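Local coordinates for protein toll (Drosophila melanogaster, PDB 4LXR) that serves as the receptor for the activated form of the cytokine spaetzle, signalling in embryonic dorsal-ventral patterning and in antifungal innate immunity, at residues His415-His420 with Thr450-Asn455. Sequence-based numbering, arbitrary orientation.
With NAG (2-acetamido-2-deoxy-beta-D-glucopyranose), chain E; NAG (2-acetamido-2-deoxy-beta-D-glucopyranose), chain F.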
ATOM      1  N   HIS A 415     -16.909   1.483   5.243  1.00 25.72           N
ATOM      2  CA  HIS A 415     -15.547   0.974   5.345  1.00 26.13           C
ATOM      3  C   HIS A 415     -15.169   0.738   6.807  1.00 29.46           C
ATOM      4  O   HIS A 415     -15.015   1.685   7.589  1.00 28.14           O
ATOM      5  CB  HIS A 415     -14.563   1.955   4.700  1.00 30.41           C
ATOM      6  CG  HIS A 415     -14.929   2.335   3.297  1.00 44.43           C
ATOM      7  ND1 HIS A 415     -14.822   1.459   2.236  1.00 44.44           N
ATOM      8  CD2 HIS A 415     -15.416   3.491   2.785  1.00 36.74           C
ATOM      9  CE1 HIS A 415     -15.214   2.064   1.129  1.00 43.19           C
ATOM     10  NE2 HIS A 415     -15.578   3.298   1.435  1.00 39.27           N
ATOM     11  N   LEU A 416     -15.017  -0.531   7.159  1.00 25.13           N
ATOM     12  CA  LEU A 416     -14.781  -0.943   8.531  1.00 23.04           C
ATOM     13  C   LEU A 416     -13.435  -1.669   8.641  1.00 27.36           C
ATOM     14  O   LEU A 416     -13.264  -2.762   8.112  1.00 27.38           O
ATOM     15  CB  LEU A 416     -15.932  -1.829   9.013  1.00 22.41           C
ATOM     16  CG  LEU A 416     -15.805  -2.383  10.435  1.00 27.87           C
ATOM     17  CD1 LEU A 416     -15.517  -1.258  11.453  1.00 21.95           C
ATOM     18  CD2 LEU A 416     -17.061  -3.146  10.811  1.00 25.17           C
ATOM     19  N   HIS A 417     -12.477  -1.039   9.313  1.00 23.28           N
ATOM     20  CA  HIS A 417     -11.147  -1.621   9.503  1.00 22.83           C
ATOM     21  C   HIS A 417     -10.916  -2.047  10.943  1.00 30.54           C
ATOM     22  O   HIS A 417     -10.785  -1.206  11.845  1.00 25.05           O
ATOM     23  CB  HIS A 417     -10.067  -0.626   9.094  1.00 28.78           C
ATOM     24  CG  HIS A 417     -10.201  -0.149   7.683  1.00 31.01           C
ATOM     25  ND1 HIS A 417      -9.537  -0.743   6.631  1.00 35.07           N
ATOM     26  CD2 HIS A 417     -10.937   0.854   7.148  1.00 30.50           C
ATOM     27  CE1 HIS A 417      -9.849  -0.117   5.510  1.00 35.08           C
ATOM     28  NE2 HIS A 417     -10.699   0.852   5.796  1.00 34.94           N
ATOM     29  N   LEU A 418     -10.851  -3.358  11.142  1.00 25.11           N
ATOM     30  CA  LEU A 418     -10.622  -3.935  12.449  1.00 22.00           C
ATOM     31  C   LEU A 418      -9.378  -4.804  12.429  1.00 27.15           C
ATOM     32  O   LEU A 418      -9.235  -5.702  13.259  1.00 27.89           O
ATOM     33  CB  LEU A 418     -11.838  -4.755  12.909  1.00 21.86           C
ATOM     34  CG  LEU A 418     -13.117  -3.937  13.130  1.00 29.79           C
ATOM     35  CD1 LEU A 418     -14.271  -4.836  13.522  1.00 29.69           C
ATOM     36  CD2 LEU A 418     -12.908  -2.822  14.176  1.00 26.27           C
ATOM     37  N   ASP A 419      -8.469  -4.526  11.497  1.00 20.84           N
ATOM     38  CA  ASP A 419      -7.272  -5.356  11.344  1.00 30.61           C
ATOM     39  C   ASP A 419      -6.303  -5.273  12.542  1.00 29.18           C
ATOM     40  O   ASP A 419      -6.166  -4.223  13.147  1.00 31.20           O
ATOM     41  CB  ASP A 419      -6.539  -4.999  10.046  1.00 24.85           C
ATOM     42  CG  ASP A 419      -6.436  -3.488   9.826  1.00 28.27           C
ATOM     43  OD1 ASP A 419      -7.440  -2.787  10.036  1.00 28.59           O
ATOM     44  OD2 ASP A 419      -5.353  -2.992   9.452  1.00 37.29           O
ATOM     45  N   HIS A 420      -5.629  -6.386  12.851  1.00 30.31           N
ATOM     46  CA  HIS A 420      -4.606  -6.453  13.903  1.00 30.48           C
ATOM     47  C   HIS A 420      -5.222  -6.265  15.293  1.00 29.82           C
ATOM     48  O   HIS A 420      -4.851  -5.375  16.049  1.00 32.24           O
ATOM     49  CB  HIS A 420      -3.470  -5.435  13.661  1.00 25.72           C
ATOM     50  CG  HIS A 420      -2.968  -5.407  12.248  1.00 30.86           C
ATOM     51  ND1 HIS A 420      -2.342  -6.484  11.656  1.00 30.12           N
ATOM     52  CD2 HIS A 420      -3.003  -4.431  11.310  1.00 29.87           C
ATOM     53  CE1 HIS A 420      -2.015  -6.176  10.416  1.00 27.11           C
ATOM     54  NE2 HIS A 420      -2.397  -4.932  10.183  1.00 34.00           N
ATOM     55  N   THR A 450     -16.201  -2.254   2.593  1.00 36.66           N
ATOM     56  CA  THR A 450     -14.930  -2.798   3.034  1.00 31.62           C
ATOM     57  C   THR A 450     -15.092  -3.399   4.418  1.00 39.32           C
ATOM     58  O   THR A 450     -15.521  -2.724   5.363  1.00 40.61           O
ATOM     59  CB  THR A 450     -13.852  -1.721   3.137  1.00 42.20           C
ATOM     60  OG1 THR A 450     -13.686  -1.057   1.881  1.00 45.91           O
ATOM     61  CG2 THR A 450     -12.522  -2.336   3.573  1.00 44.31           C
ATOM     62  N   LEU A 451     -14.747  -4.672   4.536  1.00 39.22           N
ATOM     63  CA  LEU A 451     -14.638  -5.310   5.833  1.00 34.36           C
ATOM     64  C   LEU A 451     -13.235  -5.883   5.944  1.00 35.15           C
ATOM     65  O   LEU A 451     -12.922  -6.925   5.365  1.00 36.94           O
ATOM     66  CB  LEU A 451     -15.687  -6.416   5.995  1.00 33.78           C
ATOM     67  CG  LEU A 451     -15.677  -7.154   7.337  1.00 31.93           C
ATOM     68  CD1 LEU A 451     -15.642  -6.172   8.516  1.00 28.58           C
ATOM     69  CD2 LEU A 451     -16.879  -8.105   7.440  1.00 27.87           C
ATOM     70  N   ASN A 452     -12.389  -5.194   6.693  1.00 31.75           N
ATOM     71  CA  ASN A 452     -11.019  -5.631   6.884  1.00 29.32           C
ATOM     72  C   ASN A 452     -10.830  -6.227   8.272  1.00 33.71           C
ATOM     73  O   ASN A 452     -10.825  -5.498   9.269  1.00 25.28           O
ATOM     74  CB  ASN A 452     -10.083  -4.450   6.650  1.00 26.89           C
ATOM     75  CG  ASN A 452      -8.629  -4.807   6.825  1.00 30.24           C
ATOM     76  OD1 ASN A 452      -8.278  -5.966   7.038  1.00 41.49           O
ATOM     77  ND2 ASN A 452      -7.763  -3.798   6.729  1.00 30.90           N
ATOM     78  N   LEU A 453     -10.686  -7.554   8.316  1.00 29.78           N
ATOM     79  CA  LEU A 453     -10.517  -8.304   9.553  1.00 33.05           C
ATOM     80  C   LEU A 453      -9.184  -9.034   9.578  1.00 33.25           C
ATOM     81  O   LEU A 453      -9.009 -10.021  10.289  1.00 31.57           O
ATOM     82  CB  LEU A 453     -11.637  -9.328   9.721  1.00 30.51           C
ATOM     83  CG  LEU A 453     -13.017  -8.751   9.976  1.00 35.23           C
ATOM     84  CD1 LEU A 453     -14.043  -9.863   9.830  1.00 36.14           C
ATOM     85  CD2 LEU A 453     -13.060  -8.130  11.367  1.00 35.61           C
ATOM     86  N   ARG A 454      -8.253  -8.538   8.784  1.00 33.28           N
ATOM     87  CA  ARG A 454      -6.915  -9.093   8.694  1.00 29.37           C
ATOM     88  C   ARG A 454      -6.258  -9.243  10.069  1.00 36.58           C
ATOM     89  O   ARG A 454      -6.320  -8.320  10.889  1.00 29.21           O
ATOM     90  CB  ARG A 454      -6.119  -8.140   7.825  1.00 31.39           C
ATOM     91  CG  ARG A 454      -4.630  -8.231   7.886  1.00 32.89           C
ATOM     92  CD  ARG A 454      -4.076  -7.272   6.835  1.00 32.25           C
ATOM     93  NE  ARG A 454      -2.949  -7.835   6.116  1.00 40.38           N
ATOM     94  CZ  ARG A 454      -2.982  -8.230   4.852  1.00 42.75           C
ATOM     95  NH1 ARG A 454      -4.090  -8.120   4.129  1.00 47.24           N
ATOM     96  NH2 ARG A 454      -1.893  -8.735   4.313  1.00 45.98           N
ATOM     97  N   ASN A 455      -5.672 -10.415  10.332  1.00 27.25           N
ATOM     98  CA  ASN A 455      -4.818 -10.622  11.503  1.00 26.59           C
ATOM     99  C   ASN A 455      -5.600 -10.547  12.825  1.00 26.17           C
ATOM    100  O   ASN A 455      -5.251  -9.804  13.755  1.00 32.99           O
ATOM    101  CB  ASN A 455      -3.639  -9.632  11.475  1.00 29.59           C
ATOM    102  CG  ASN A 455      -2.580  -9.923  12.537  1.00 36.00           C
ATOM    103  OD1 ASN A 455      -2.563 -10.987  13.151  1.00 40.20           O
ATOM    104  ND2 ASN A 455      -1.683  -8.966  12.737  1.00 43.85           N
TER
HETATM  105  C1  NAG E   1      -0.802  -9.207  13.850  1.00 39.48           C
HETATM  106  C2  NAG E   1       0.523  -8.757  13.206  1.00 43.61           C
HETATM  107  C3  NAG E   1       1.620  -8.637  14.264  1.00 46.04           C
HETATM  108  C4  NAG E   1       1.161  -7.769  15.430  1.00 53.97           C
HETATM  109  C5  NAG E   1      -0.147  -8.326  15.981  1.00 55.72           C
HETATM  110  C6  NAG E   1      -0.707  -7.527  17.135  1.00 57.04           C
HETATM  111  C7  NAG E   1       0.787  -9.414  10.848  1.00 54.00           C
HETATM  112  C8  NAG E   1       1.278 -10.475   9.909  1.00 51.57           C
HETATM  113  N2  NAG E   1       0.936  -9.672  12.153  1.00 53.50           N
HETATM  114  O3  NAG E   1       2.782  -8.099  13.647  1.00 39.84           O
HETATM  115  O4  NAG E   1       2.129  -7.794  16.473  1.00 59.39           O
HETATM  116  O5  NAG E   1      -1.137  -8.322  14.943  1.00 50.88           O
HETATM  117  O6  NAG E   1      -1.018  -6.197  16.742  1.00 62.52           O
HETATM  118  O7  NAG E   1       0.278  -8.372  10.443  1.00 54.90           O
HETATM  119  C1  NAG F   1      -3.831 -10.951   0.276  1.00 39.22           C
HETATM  120  C2  NAG F   1      -3.388 -10.265  -1.027  1.00 46.78           C
HETATM  121  C3  NAG F   1      -1.945 -10.648  -1.381  1.00 46.39           C
HETATM  122  C4  NAG F   1      -1.016 -10.511  -0.180  1.00 42.76           C
HETATM  123  C5  NAG F   1      -1.627 -11.220   1.021  1.00 35.98           C
HETATM  124  C6  NAG F   1      -0.800 -11.100   2.280  1.00 38.09           C
HETATM  125  C7  NAG F   1      -4.906  -9.717  -2.885  1.00 58.78           C
HETATM  126  C8  NAG F   1      -4.620  -8.278  -2.585  1.00 58.31           C
HETATM  127  N2  NAG F   1      -4.284 -10.615  -2.114  1.00 50.71           N
HETATM  128  O3  NAG F   1      -1.501  -9.814  -2.444  1.00 57.94           O
HETATM  129  O4  NAG F   1       0.226 -11.167  -0.426  1.00 57.21           O
HETATM  130  O5  NAG F   1      -2.911 -10.657   1.301  1.00 41.60           O
HETATM  131  O6  NAG F   1      -0.719  -9.750   2.713  1.00 42.13           O
HETATM  132  O7  NAG F   1      -5.658 -10.056  -3.793  1.00 64.94           O
HETATM  133  O   HOH W   1      -4.607  -3.936   6.828  1.00 38.35           O
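The backbone O of Arg454 takes the N-H of His420 at 2.8 Å, and the CA of Asp419 leans on the same oxygen in a CA-H...O contact. This pairing carries the ladder between leucine-rich repeats 12 and 13 of the Toll ectodomain beyond its two short parallel strands, 415-417 and 450-452, whose axes lie 4.8 Å apart. Within the strands, Leu416 N bonds to Thr450 O and Asn452 N to Leu416 O, and just beyond them Leu418 N bonds to Asn452 O. Leu416 and Leu451 point the same way on one face, CD2 to CD1 4.1 Å, and Leu418 CB rests on Leu453 CD2; Phe442 and Trp465 pack against these leucines within the solenoid. The other face carries His415, His417, Thr450 and Asn452. Here His415 ND1 and Thr450 OG1 share a hydrogen bond of 2.8 Å, the hydroxyl lying at the edge of the ring.

Asn452, its CG anti to the backbone N (chi1 -180°), closes an Asx turn by accepting Arg454 N at OD1. Its ND2 lies at the edge of the His417 ring, with amide and ring planes 80° apart, and a water bridges it to Asp419 OD2, while Asp419 OD1 bonds to Ser395 in the preceding repeat. An alanine in place of Asn452 would probably leave Arg454 N without this acceptor and the bridging water with Asp419 but no amide. Farther along, the Arg454 guanidinium forms a salt bridge with Asp476 of the next repeat. At the far end Asn455 bears an N-linked glycan, its ND2 bonded covalently to C1 of the sugar; that same nitrogen donates its remaining hydrogen to His420 ND1 at 2.8 Å, only 2° out of the imidazole plane.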